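Local coordinates for orphan protein TM0875 (Thermotoga maritima, PDB 1O22) that is of unknown function but adopts a fold that was new when first described, with two copies of the chain in the assembly, at residues Y111-I125 / L140-K152. Numbering follows the deposited sequence.
Sequences YGDMKILSEKNWYKI and LVEEFMKYFFESK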
# COMPACT_ATOMS: atom_id res chain seq x y z
N TYR A 111 7.87 -13.37 -14.30
CA TYR A 111 7.38 -13.18 -15.68
C TYR A 111 8.61 -12.97 -16.55
O TYR A 111 9.22 -11.92 -16.49
CB TYR A 111 6.40 -12.01 -15.78
CG TYR A 111 5.64 -11.95 -17.09
CD1 TYR A 111 4.63 -12.86 -17.37
CD2 TYR A 111 5.96 -11.02 -18.07
CE1 TYR A 111 3.96 -12.84 -18.58
CE2 TYR A 111 5.27 -10.98 -19.28
CZ TYR A 111 4.27 -11.89 -19.53
OH TYR A 111 3.58 -11.88 -20.74
N GLY A 112 8.99 -13.99 -17.31
CA GLY A 112 10.32 -14.04 -17.93
C GLY A 112 11.46 -13.97 -16.89
O GLY A 112 11.45 -14.70 -15.91
N ASP A 113 12.39 -13.05 -17.10
CA ASP A 113 13.45 -12.72 -16.12
C ASP A 113 13.05 -11.77 -15.00
O ASP A 113 13.83 -11.52 -14.06
CB ASP A 113 14.64 -12.08 -16.84
CG ASP A 113 15.26 -12.99 -17.85
OD1 ASP A 113 14.87 -14.18 -17.89
OD2 ASP A 113 16.13 -12.59 -18.65
N MSE A 114 11.84 -11.23 -15.10
CA MSE A 114 11.37 -10.26 -14.11
C MSE A 114 10.74 -10.97 -12.90
O MSE A 114 10.08 -12.02 -13.04
CB MSE A 114 10.47 -9.25 -14.83
CG MSE A 114 9.39 -8.56 -14.13
SE MSE A 114 8.32 -7.50 -15.55
CE MSE A 114 9.64 -6.81 -16.70
N LYS A 115 11.01 -10.41 -11.72
CA LYS A 115 10.29 -10.73 -10.49
C LYS A 115 9.41 -9.54 -10.07
O LYS A 115 9.80 -8.41 -10.12
CB LYS A 115 11.25 -11.08 -9.36
CG LYS A 115 12.09 -12.24 -9.63
CD LYS A 115 11.31 -13.52 -9.99
CE LYS A 115 11.04 -14.36 -8.82
NZ LYS A 115 12.27 -15.10 -8.45
N ILE A 116 8.22 -9.85 -9.62
CA ILE A 116 7.18 -8.85 -9.43
C ILE A 116 6.58 -9.06 -8.05
O ILE A 116 6.11 -10.16 -7.71
CB ILE A 116 6.08 -9.01 -10.50
CG1 ILE A 116 6.66 -8.84 -11.90
CG2 ILE A 116 4.91 -8.08 -10.21
CD1 ILE A 116 6.11 -9.78 -12.84
N LEU A 117 6.61 -7.99 -7.28
CA LEU A 117 5.98 -7.86 -5.98
C LEU A 117 4.75 -6.97 -6.13
O LEU A 117 4.84 -5.86 -6.62
CB LEU A 117 6.93 -7.19 -5.01
CG LEU A 117 6.53 -7.10 -3.54
CD1 LEU A 117 6.24 -8.48 -2.91
CD2 LEU A 117 7.68 -6.41 -2.81
N SER A 118 3.61 -7.48 -5.72
CA SER A 118 2.38 -6.75 -5.84
C SER A 118 1.75 -6.48 -4.48
O SER A 118 1.57 -7.40 -3.67
CB SER A 118 1.38 -7.57 -6.66
OG SER A 118 0.14 -6.91 -6.63
N GLU A 119 1.38 -5.23 -4.27
CA GLU A 119 0.53 -4.87 -3.15
C GLU A 119 -0.62 -4.00 -3.65
O GLU A 119 -0.40 -2.86 -3.96
CB GLU A 119 1.38 -4.19 -2.05
CG GLU A 119 2.30 -3.06 -2.52
CD GLU A 119 3.75 -3.49 -2.77
OE1 GLU A 119 4.26 -3.28 -3.93
OE2 GLU A 119 4.37 -4.01 -1.81
N LYS A 120 -1.84 -4.55 -3.71
CA LYS A 120 -3.01 -3.92 -4.34
C LYS A 120 -2.73 -3.31 -5.73
O LYS A 120 -2.56 -4.07 -6.69
CB LYS A 120 -3.75 -2.92 -3.42
CG LYS A 120 -2.93 -1.80 -2.83
CD LYS A 120 -2.30 -2.16 -1.50
CE LYS A 120 -1.42 -1.02 -1.00
NZ LYS A 120 -0.39 -0.59 -2.03
N ASN A 121 -2.67 -1.98 -5.83
CA ASN A 121 -2.41 -1.33 -7.11
C ASN A 121 -0.95 -0.80 -7.27
O ASN A 121 -0.64 -0.05 -8.17
CB ASN A 121 -3.52 -0.29 -7.48
CG ASN A 121 -3.43 1.00 -6.71
OD1 ASN A 121 -3.03 1.02 -5.54
ND2 ASN A 121 -3.80 2.09 -7.36
N TRP A 122 -0.06 -1.24 -6.38
CA TRP A 122 1.35 -0.82 -6.34
C TRP A 122 2.23 -2.02 -6.68
O TRP A 122 2.11 -3.06 -6.04
CB TRP A 122 1.73 -0.29 -4.94
CG TRP A 122 1.07 1.03 -4.65
CD1 TRP A 122 -0.23 1.24 -4.30
CD2 TRP A 122 1.69 2.33 -4.71
NE1 TRP A 122 -0.46 2.59 -4.13
CE2 TRP A 122 0.69 3.28 -4.37
CE3 TRP A 122 2.98 2.80 -5.00
CZ2 TRP A 122 0.95 4.66 -4.32
CZ3 TRP A 122 3.23 4.18 -4.96
CH2 TRP A 122 2.22 5.08 -4.62
N TYR A 123 3.11 -1.88 -7.66
CA TYR A 123 3.91 -2.99 -8.14
C TYR A 123 5.36 -2.60 -8.10
O TYR A 123 5.67 -1.47 -8.34
CB TYR A 123 3.52 -3.37 -9.57
CG TYR A 123 2.14 -3.97 -9.67
CD1 TYR A 123 1.97 -5.35 -9.74
CD2 TYR A 123 1.02 -3.17 -9.74
CE1 TYR A 123 0.70 -5.89 -9.86
CE2 TYR A 123 -0.24 -3.70 -9.85
CZ TYR A 123 -0.41 -5.06 -9.90
OH TYR A 123 -1.68 -5.60 -10.01
N LYS A 124 6.23 -3.55 -7.79
CA LYS A 124 7.68 -3.36 -7.83
C LYS A 124 8.23 -4.51 -8.65
O LYS A 124 7.90 -5.66 -8.39
CB LYS A 124 8.26 -3.43 -6.42
CG LYS A 124 7.81 -2.34 -5.46
CD LYS A 124 8.29 -2.67 -4.07
CE LYS A 124 8.15 -1.51 -3.10
NZ LYS A 124 8.38 -2.01 -1.70
N ILE A 125 8.99 -4.19 -9.69
CA ILE A 125 9.62 -5.21 -10.47
C ILE A 125 11.11 -5.14 -10.34
O ILE A 125 11.69 -4.09 -10.13
CB ILE A 125 9.17 -5.13 -11.94
CG1 ILE A 125 9.63 -3.86 -12.61
CG2 ILE A 125 7.59 -5.27 -12.02
CD1 ILE A 125 9.44 -3.94 -14.13
N LEU A 140 10.31 -2.33 -20.96
CA LEU A 140 9.99 -2.86 -19.64
C LEU A 140 8.53 -2.70 -19.26
O LEU A 140 7.90 -3.64 -18.80
CB LEU A 140 10.86 -2.21 -18.53
CG LEU A 140 12.20 -2.83 -18.16
CD1 LEU A 140 11.98 -3.96 -17.19
CD2 LEU A 140 12.97 -3.29 -19.41
N VAL A 141 8.03 -1.49 -19.38
CA VAL A 141 6.62 -1.22 -19.07
C VAL A 141 5.70 -2.08 -19.94
O VAL A 141 4.73 -2.62 -19.42
CB VAL A 141 6.26 0.27 -19.19
CG1 VAL A 141 4.75 0.49 -19.02
CG2 VAL A 141 7.00 1.08 -18.09
N GLU A 142 6.01 -2.24 -21.22
CA GLU A 142 5.14 -3.02 -22.07
C GLU A 142 5.11 -4.49 -21.64
O GLU A 142 4.03 -5.12 -21.67
CB GLU A 142 5.48 -2.95 -23.56
CG GLU A 142 4.52 -3.83 -24.40
CD GLU A 142 3.04 -3.41 -24.33
OE1 GLU A 142 2.22 -3.99 -23.53
OE2 GLU A 142 2.69 -2.48 -25.10
N GLU A 143 6.26 -5.03 -21.25
CA GLU A 143 6.29 -6.40 -20.71
C GLU A 143 5.49 -6.48 -19.42
O GLU A 143 4.77 -7.44 -19.20
CB GLU A 143 7.70 -6.89 -20.41
CG GLU A 143 8.36 -7.61 -21.56
CD GLU A 143 7.92 -9.06 -21.67
OE1 GLU A 143 8.42 -9.93 -20.89
OE2 GLU A 143 7.08 -9.33 -22.57
N PHE A 144 5.68 -5.51 -18.52
CA PHE A 144 4.95 -5.51 -17.28
C PHE A 144 3.43 -5.49 -17.52
O PHE A 144 2.70 -6.19 -16.81
CB PHE A 144 5.33 -4.35 -16.36
CG PHE A 144 4.41 -4.20 -15.23
CD1 PHE A 144 4.43 -5.10 -14.18
CD2 PHE A 144 3.45 -3.19 -15.24
CE1 PHE A 144 3.53 -5.00 -13.13
CE2 PHE A 144 2.53 -3.10 -14.20
CZ PHE A 144 2.58 -3.97 -13.14
N MSE A 145 2.98 -4.71 -18.50
CA MSE A 145 1.56 -4.55 -18.79
C MSE A 145 0.92 -5.81 -19.37
O MSE A 145 -0.24 -6.12 -19.05
CB MSE A 145 1.28 -3.31 -19.62
CG MSE A 145 1.51 -2.00 -18.86
SE MSE A 145 0.58 -1.86 -17.10
CE MSE A 145 -1.35 -1.53 -17.85
N LYS A 146 1.71 -6.60 -20.10
CA LYS A 146 1.25 -7.92 -20.53
C LYS A 146 1.04 -8.82 -19.32
O LYS A 146 0.03 -9.48 -19.24
CB LYS A 146 2.26 -8.61 -21.44
CG LYS A 146 2.16 -8.27 -22.88
CD LYS A 146 3.27 -8.99 -23.66
CE LYS A 146 4.51 -8.12 -23.95
NZ LYS A 146 4.56 -7.60 -25.37
N TYR A 147 2.02 -8.86 -18.42
CA TYR A 147 1.89 -9.56 -17.15
C TYR A 147 0.65 -9.10 -16.38
O TYR A 147 -0.13 -9.95 -15.89
CB TYR A 147 3.13 -9.37 -16.25
CG TYR A 147 2.85 -9.73 -14.81
CD1 TYR A 147 2.88 -11.07 -14.38
CD2 TYR A 147 2.52 -8.75 -13.88
CE1 TYR A 147 2.60 -11.41 -13.07
CE2 TYR A 147 2.23 -9.08 -12.58
CZ TYR A 147 2.29 -10.40 -12.16
OH TYR A 147 2.01 -10.70 -10.83
N PHE A 148 0.47 -7.79 -16.27
CA PHE A 148 -0.62 -7.21 -15.50
C PHE A 148 -2.00 -7.61 -16.05
O PHE A 148 -2.84 -8.14 -15.34
CB PHE A 148 -0.47 -5.67 -15.43
CG PHE A 148 -1.66 -4.98 -14.78
CD1 PHE A 148 -1.79 -4.90 -13.42
CD2 PHE A 148 -2.68 -4.45 -15.58
CE1 PHE A 148 -2.90 -4.32 -12.84
CE2 PHE A 148 -3.79 -3.84 -15.02
CZ PHE A 148 -3.92 -3.79 -13.65
N PHE A 149 -2.23 -7.40 -17.33
CA PHE A 149 -3.50 -7.78 -17.95
C PHE A 149 -3.74 -9.28 -17.84
O PHE A 149 -4.81 -9.70 -17.46
CB PHE A 149 -3.59 -7.29 -19.41
CG PHE A 149 -3.66 -5.80 -19.54
CD1 PHE A 149 -4.55 -5.08 -18.78
CD2 PHE A 149 -2.80 -5.11 -20.38
CE1 PHE A 149 -4.61 -3.71 -18.88
CE2 PHE A 149 -2.87 -3.74 -20.47
CZ PHE A 149 -3.76 -3.05 -19.72
N GLU A 150 -2.72 -10.08 -18.13
CA GLU A 150 -2.89 -11.53 -18.03
C GLU A 150 -3.20 -11.99 -16.59
O GLU A 150 -4.04 -12.88 -16.38
CB GLU A 150 -1.68 -12.26 -18.60
CG GLU A 150 -1.55 -12.09 -20.11
CD GLU A 150 -0.22 -12.58 -20.67
OE1 GLU A 150 0.60 -13.12 -19.89
OE2 GLU A 150 0.01 -12.43 -21.90
N SER A 151 -2.60 -11.34 -15.60
CA SER A 151 -2.89 -11.59 -14.19
C SER A 151 -4.36 -11.33 -13.80
O SER A 151 -4.88 -11.93 -12.84
CB SER A 151 -1.94 -10.79 -13.26
OG SER A 151 -2.29 -9.39 -13.13
N LYS A 152 -5.01 -10.43 -14.53
CA LYS A 152 -6.40 -10.07 -14.26
C LYS A 152 -7.37 -10.89 -15.08
O LYS A 152 -8.58 -10.81 -14.86
CB LYS A 152 -6.64 -8.58 -14.54
CG LYS A 152 -5.84 -7.66 -13.65
CD LYS A 152 -6.26 -7.76 -12.20
CE LYS A 152 -5.42 -6.83 -11.40
NZ LYS A 152 -5.79 -6.74 -9.98
O HOH W 1 -3.86 -4.45 -9.01
O HOH W 2 -1.95 -8.19 -10.59
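Tyr111 lays its ring across helix 137-152, which packs on one side of a mixed beta-sheet; it closes strand 100-111 and leads by a type II' turn into the antiparallel hairpin of 114-119 and 122-128. With CG anti to the backbone N (chi1 -167°), the ring takes Tyr147 CB over one face, 3.8 Å from its centroid, and the edge of the Tyr147 ring turns toward the Tyr111 face in an offset edge-to-face pair. Tyrosine suits this partly exposed place, its OH adding a weak hydrogen bond of 3.3 Å to Glu150 OE1. A leucine here would probably cost Tyr147 the flat ring it lies against and leave Glu150 OE1 without this bond. Flexible selenomethionine Met114 bends at its last torsion, bringing CE to 3.7 Å from Leu140 CD1. Branched Ile116 packs on one face of the Tyr147 ring: CD1 sits over its centre, 4° off the normal, while CG2 touches CE2. Tyr147 OH is hydrogen-bonded to Asp109 OD2. Beyond the second II' turn, flat rings let the edge of Phe144 meet the face of Tyr123, CZ lying 3.5 Å from Tyr123 CG, in a buried aromatic cluster with Phe148. Tyr123 OH lies at the Phe148 edge and hydrogen-bonds two waters, one held by Lys120 O and Lys152 NZ, the other donating to Ser151 OG. Ile125 finishes the hairpin's apolar face, its CG2 3.8 Å from Phe144 CD1.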